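Local coordinates for translation initiation inhibitor (Streptococcus pyogenes, PDB 2EWC), which is of unconfirmed function but belongs to the highly conserved YjgF family and may inhibit translation initiation, at the interface of chains A and B. Sequence-based numbering; all coordinates share one arbitrary frame. Chains: chain A/B, conserved hypothetical protein.

Contact 1: the interface of chains A and B. Residues chain A 4, 6, 19, 21, 26; chain B 61-64, 119.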
loop_
_atom_site.group_PDB
_atom_site.type_symbol
_atom_site.label_atom_id
_atom_site.label_comp_id
_atom_site.label_asym_id
_atom_site.label_seq_id
_atom_site.Cartn_x
_atom_site.Cartn_y
_atom_site.Cartn_z
ATOM N N ILE A 4 17.767 -33.503 10.125
ATOM C CA ILE A 4 17.564 -32.056 10.224
ATOM C C ILE A 4 16.641 -31.674 9.066
ATOM O O ILE A 4 16.868 -32.102 7.959
ATOM C CB ILE A 4 18.906 -31.299 10.092
ATOM C CG1 ILE A 4 19.781 -31.549 11.338
ATOM C CG2 ILE A 4 18.665 -29.808 9.834
ATOM C CD1 ILE A 4 21.225 -31.164 11.198
ATOM N N ARG A 6 14.936 -28.755 6.635
ATOM C CA ARG A 6 15.189 -27.414 6.147
ATOM C C ARG A 6 13.993 -26.903 5.326
ATOM O O ARG A 6 13.524 -27.570 4.390
ATOM C CB ARG A 6 16.484 -27.408 5.335
ATOM C CG ARG A 6 17.735 -27.709 6.204
ATOM C CD ARG A 6 18.970 -27.960 5.365
ATOM N NE ARG A 6 20.204 -27.919 6.172
ATOM C CZ ARG A 6 20.845 -28.995 6.646
ATOM N NH1 ARG A 6 20.372 -30.224 6.428
ATOM N NH2 ARG A 6 21.973 -28.844 7.352
ATOM N N VAL A 19 15.250 -23.947 10.030
ATOM C CA VAL A 19 15.894 -25.235 10.270
ATOM C C VAL A 19 15.261 -25.897 11.494
ATOM O O VAL A 19 15.357 -25.370 12.619
ATOM C CB VAL A 19 17.441 -25.086 10.486
ATOM C CG1 VAL A 19 18.078 -26.449 10.764
ATOM C CG2 VAL A 19 18.122 -24.446 9.277
ATOM N N ALA A 21 15.583 -28.801 14.039
ATOM C CA ALA A 21 16.496 -29.771 14.650
ATOM C C ALA A 21 15.963 -30.299 15.990
ATOM O O ALA A 21 16.070 -29.626 17.041
ATOM C CB ALA A 21 17.863 -29.158 14.845
ATOM N N TYR A 26 15.319 -23.035 14.160
ATOM C CA TYR A 26 16.228 -21.901 14.021
ATOM C C TYR A 26 15.791 -21.087 12.848
ATOM O O TYR A 26 15.781 -21.570 11.728
ATOM C CB TYR A 26 17.674 -22.384 13.843
ATOM C CG TYR A 26 18.187 -22.974 15.125
ATOM C CD1 TYR A 26 18.925 -22.204 16.032
ATOM C CD2 TYR A 26 17.864 -24.284 15.486
ATOM C CE1 TYR A 26 19.356 -22.744 17.245
ATOM C CE2 TYR A 26 18.302 -24.826 16.714
ATOM C CZ TYR A 26 19.044 -24.045 17.575
ATOM O OH TYR A 26 19.465 -24.585 18.789
ATOM N N ASP B 61 27.189 -30.308 7.233
ATOM C CA ASP B 61 25.802 -30.761 7.075
ATOM C C ASP B 61 25.060 -30.746 8.441
ATOM O O ASP B 61 23.838 -30.683 8.464
ATOM C CB ASP B 61 25.724 -32.174 6.474
ATOM C CG ASP B 61 25.772 -32.213 4.912
ATOM O OD1 ASP B 61 26.157 -31.225 4.214
ATOM O OD2 ASP B 61 25.437 -33.300 4.380
ATOM N N ALA B 62 25.791 -30.815 9.560
ATOM C CA ALA B 62 25.158 -30.762 10.892
ATOM C C ALA B 62 24.909 -29.347 11.375
ATOM O O ALA B 62 24.233 -29.155 12.378
ATOM C CB ALA B 62 25.991 -31.509 11.911
ATOM N N VAL B 63 25.432 -28.341 10.676
ATOM C CA VAL B 63 25.294 -26.977 11.188
ATOM C C VAL B 63 23.898 -26.396 10.938
ATOM O O VAL B 63 23.429 -26.358 9.805
ATOM C CB VAL B 63 26.388 -26.048 10.652
ATOM C CG1 VAL B 63 26.208 -24.615 11.242
ATOM C CG2 VAL B 63 27.749 -26.590 11.041
ATOM N N VAL B 64 23.241 -25.962 12.013
ATOM C CA VAL B 64 21.866 -25.476 11.942
ATOM C C VAL B 64 21.753 -23.951 11.940
ATOM O O VAL B 64 20.797 -23.404 11.370
ATOM C CB VAL B 64 20.930 -26.106 13.042
ATOM C CG1 VAL B 64 20.904 -27.637 12.927
ATOM C CG2 VAL B 64 21.320 -25.686 14.465
ATOM N N TYR B 119 23.907 -29.797 15.237
ATOM C CA TYR B 119 22.982 -30.739 15.844
ATOM C C TYR B 119 23.271 -32.160 15.400
ATOM O O TYR B 119 23.635 -32.402 14.242
ATOM C CB TYR B 119 21.557 -30.371 15.458
ATOM C CG TYR B 119 20.474 -31.368 15.866
ATOM C CD1 TYR B 119 19.928 -31.339 17.148
ATOM C CD2 TYR B 119 19.971 -32.303 14.959
ATOM C CE1 TYR B 119 18.921 -32.205 17.533
ATOM C CE2 TYR B 119 18.941 -33.201 15.338
ATOM C CZ TYR B 119 18.429 -33.130 16.642
ATOM O OH TYR B 119 17.431 -33.974 17.069
HETATM O O HOH W 1 21.610 -32.648 7.160
#
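In this YjgF-family subunit pairing, the N-terminal strands 5-7, 18-21 and 24-30 of chain A meet the start of strand 63-70 and the end of strand 112-119 of chain B. B:Val64 is the apolar knob, hiding 57 Å² against chain A. Its CG2, lodged between its own backbone N and carbonyl carbon (chi1 -58° for CG1), reaches over one face of the A:Tyr26 ring, off-centre and 4.0 Å from the centroid. The other branch, CG1, turns toward A:Val19 CG1 and A:Ala21 CB, while B:Val64 CB lies 3.7 Å from A:Val19 CG1. The methyl of A:Ala21 covers a face of the B:Tyr119 ring, its CB 3.6 Å from B:Tyr119 CG and so displaced toward the root of the ring. A:Ile4 runs past B:Tyr119 in the opposite direction; its CG1 comes within 3.7 Å of B:Tyr119 CD2, and its CD1 lies against the backbone of B:Asp61 and B:Ala62. The polar rim is A:Arg6, extended from CG to NE, whose NH2 donates to the main-chain B:Asp61 O at 2.8 Å (159° at H). That oxygen lies in the guanidinium plane, although the donor stands above the carbonyl plane. Water 1, also at the guanidinium edge, links A:Arg6 NH1 (2.8 Å) to the same oxygen, and A:Ile4 CG2 packs on one guanidinium face. A:Arg6 NH2 and the carboxylate B:Asp61 OD1 are 5.7 Å apart, not in contact.

Contact 2: the interface of chains A and B. Residues chain A 9-11, 14; chain B 84, 89, 91.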
loop_
_atom_site.group_PDB
_atom_site.type_symbol
_atom_site.label_atom_id
_atom_site.label_comp_id
_atom_site.label_asym_id
_atom_site.label_seq_id
_atom_site.Cartn_x
_atom_site.Cartn_y
_atom_site.Cartn_z
ATOM N N VAL A 9 14.051 -22.593 1.930
ATOM C CA VAL A 9 15.430 -22.476 1.482
ATOM C C VAL A 9 15.590 -21.405 0.394
ATOM O O VAL A 9 14.764 -21.284 -0.530
ATOM C CB VAL A 9 16.001 -23.838 0.980
ATOM C CG1 VAL A 9 17.445 -23.681 0.505
ATOM C CG2 VAL A 9 15.947 -24.878 2.078
ATOM N N ASN A 10 16.670 -20.646 0.516
ATOM C CA ASN A 10 17.051 -19.676 -0.486
ATOM C C ASN A 10 18.388 -20.087 -1.079
ATOM O O ASN A 10 19.442 -19.971 -0.443
ATOM C CB ASN A 10 17.110 -18.269 0.096
ATOM C CG ASN A 10 17.273 -17.206 -0.978
ATOM O OD1 ASN A 10 17.993 -17.394 -1.965
ATOM N ND2 ASN A 10 16.594 -16.084 -0.791
ATOM N N GLU A 11 18.315 -20.592 -2.305
ATOM C CA GLU A 11 19.446 -21.203 -2.969
ATOM C C GLU A 11 20.430 -20.180 -3.481
ATOM O O GLU A 11 21.626 -20.439 -3.524
ATOM C CB GLU A 11 18.958 -22.095 -4.100
ATOM C CG GLU A 11 18.391 -23.408 -3.608
ATOM C CD GLU A 11 19.474 -24.465 -3.296
ATOM O OE1 GLU A 11 20.653 -24.250 -3.683
ATOM O OE2 GLU A 11 19.137 -25.521 -2.676
ATOM N N GLY A 14 22.257 -18.832 -0.339
ATOM C CA GLY A 14 22.874 -19.918 0.423
ATOM C C GLY A 14 22.445 -19.951 1.888
ATOM O O GLY A 14 23.281 -20.085 2.778
ATOM N N LYS B 84 28.206 -21.465 -0.811
ATOM C CA LYS B 84 27.634 -22.299 -1.854
ATOM C C LYS B 84 28.628 -23.370 -2.299
ATOM O O LYS B 84 28.238 -24.502 -2.535
ATOM C CB LYS B 84 27.068 -21.452 -2.997
ATOM C CG LYS B 84 25.843 -20.675 -2.514
ATOM C CD LYS B 84 25.050 -20.046 -3.599
ATOM C CE LYS B 84 25.404 -18.601 -3.768
ATOM N NZ LYS B 84 24.982 -18.150 -5.133
ATOM N N GLY B 89 24.469 -27.142 -1.094
ATOM C CA GLY B 89 23.018 -27.225 -1.104
ATOM C C GLY B 89 22.354 -27.470 0.238
ATOM O O GLY B 89 21.119 -27.473 0.311
ATOM N N TYR B 91 22.216 -25.659 3.749
ATOM C CA TYR B 91 22.596 -24.399 4.412
ATOM C C TYR B 91 21.933 -24.221 5.768
ATOM O O TYR B 91 20.806 -24.655 5.957
ATOM C CB TYR B 91 22.273 -23.189 3.518
ATOM C CG TYR B 91 22.706 -23.372 2.068
ATOM C CD1 TYR B 91 24.059 -23.487 1.739
ATOM C CD2 TYR B 91 21.764 -23.469 1.041
ATOM C CE1 TYR B 91 24.469 -23.684 0.429
ATOM C CE2 TYR B 91 22.166 -23.659 -0.293
ATOM C CZ TYR B 91 23.521 -23.759 -0.581
ATOM O OH TYR B 91 23.939 -23.957 -1.869
#
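The backbone of A:Gly14, with positive phi and psi, lies flat against the ring of B:Tyr91, in the turn that leads from strand 9-10 into strand 15-16. A:Gly14 CA sits over the centre of one ring face, 3.7 Å from the centroid, in a CH-pi contact. The glycine carbonyl continues toward the root of the side chain, where A:Gly14 O lies 3.3 Å from B:Tyr91 CB. On the opposite face the ring is backed by its own chain: B:Gly89 C packs 3.8 Å above the plane, toward the rim, so the aromatic group is sandwiched between two glycine backbones, one from each subunit. With CG anti to its carbonyl carbon and beside the backbone N (chi1 -46°), B:Tyr91 points its ring at chain A, and chi2 turns the face to A:Gly14. A:Glu11 meets the ring at its edge. Its chain bends at chi2 (-81°) and crosses the tyrosine side chain at about a right angle, bringing carboxylate oxygen OE1 into the ring plane, 3.8 Å from both B:Tyr91 CE2 and the phenol OH. The carboxylate and ring planes are 70° apart, and the spacing makes this packing rather than a polar bond. Beyond the ring, B:Lys84 from helix 76-87 lays its aliphatic part beside the A:Glu11 main chain, CD 3.4 Å from A:Glu11 O, and A:Val9 borders the patch more distantly. The polar groups approach without bonding across the interface, so shape and the aromatic face probably carry this patch: B:Tyr91 gives the chain A turn a flat surface to rest on, probably helping to set how the two subunits sit together.

Contact 1 and contact 2 are neighbouring patches of one A-B interface, the centres of their C-alpha atoms about 13 Å apart. They share no residue, but the chain A segments are nearly continuous: strand 5-7 of contact 1 leads into strand 9-10 of contact 2, and the turn there returns through strand 15-16 to strand 18-21. Contact 1 includes polar anchoring, contact 2 does not. Together they run the N-terminal part of chain A along chain B. YjgF proteins typically form trimers, and this interface, not an exact two-fold, is compatible with such an arrangement within the twelve-chain deposited assembly.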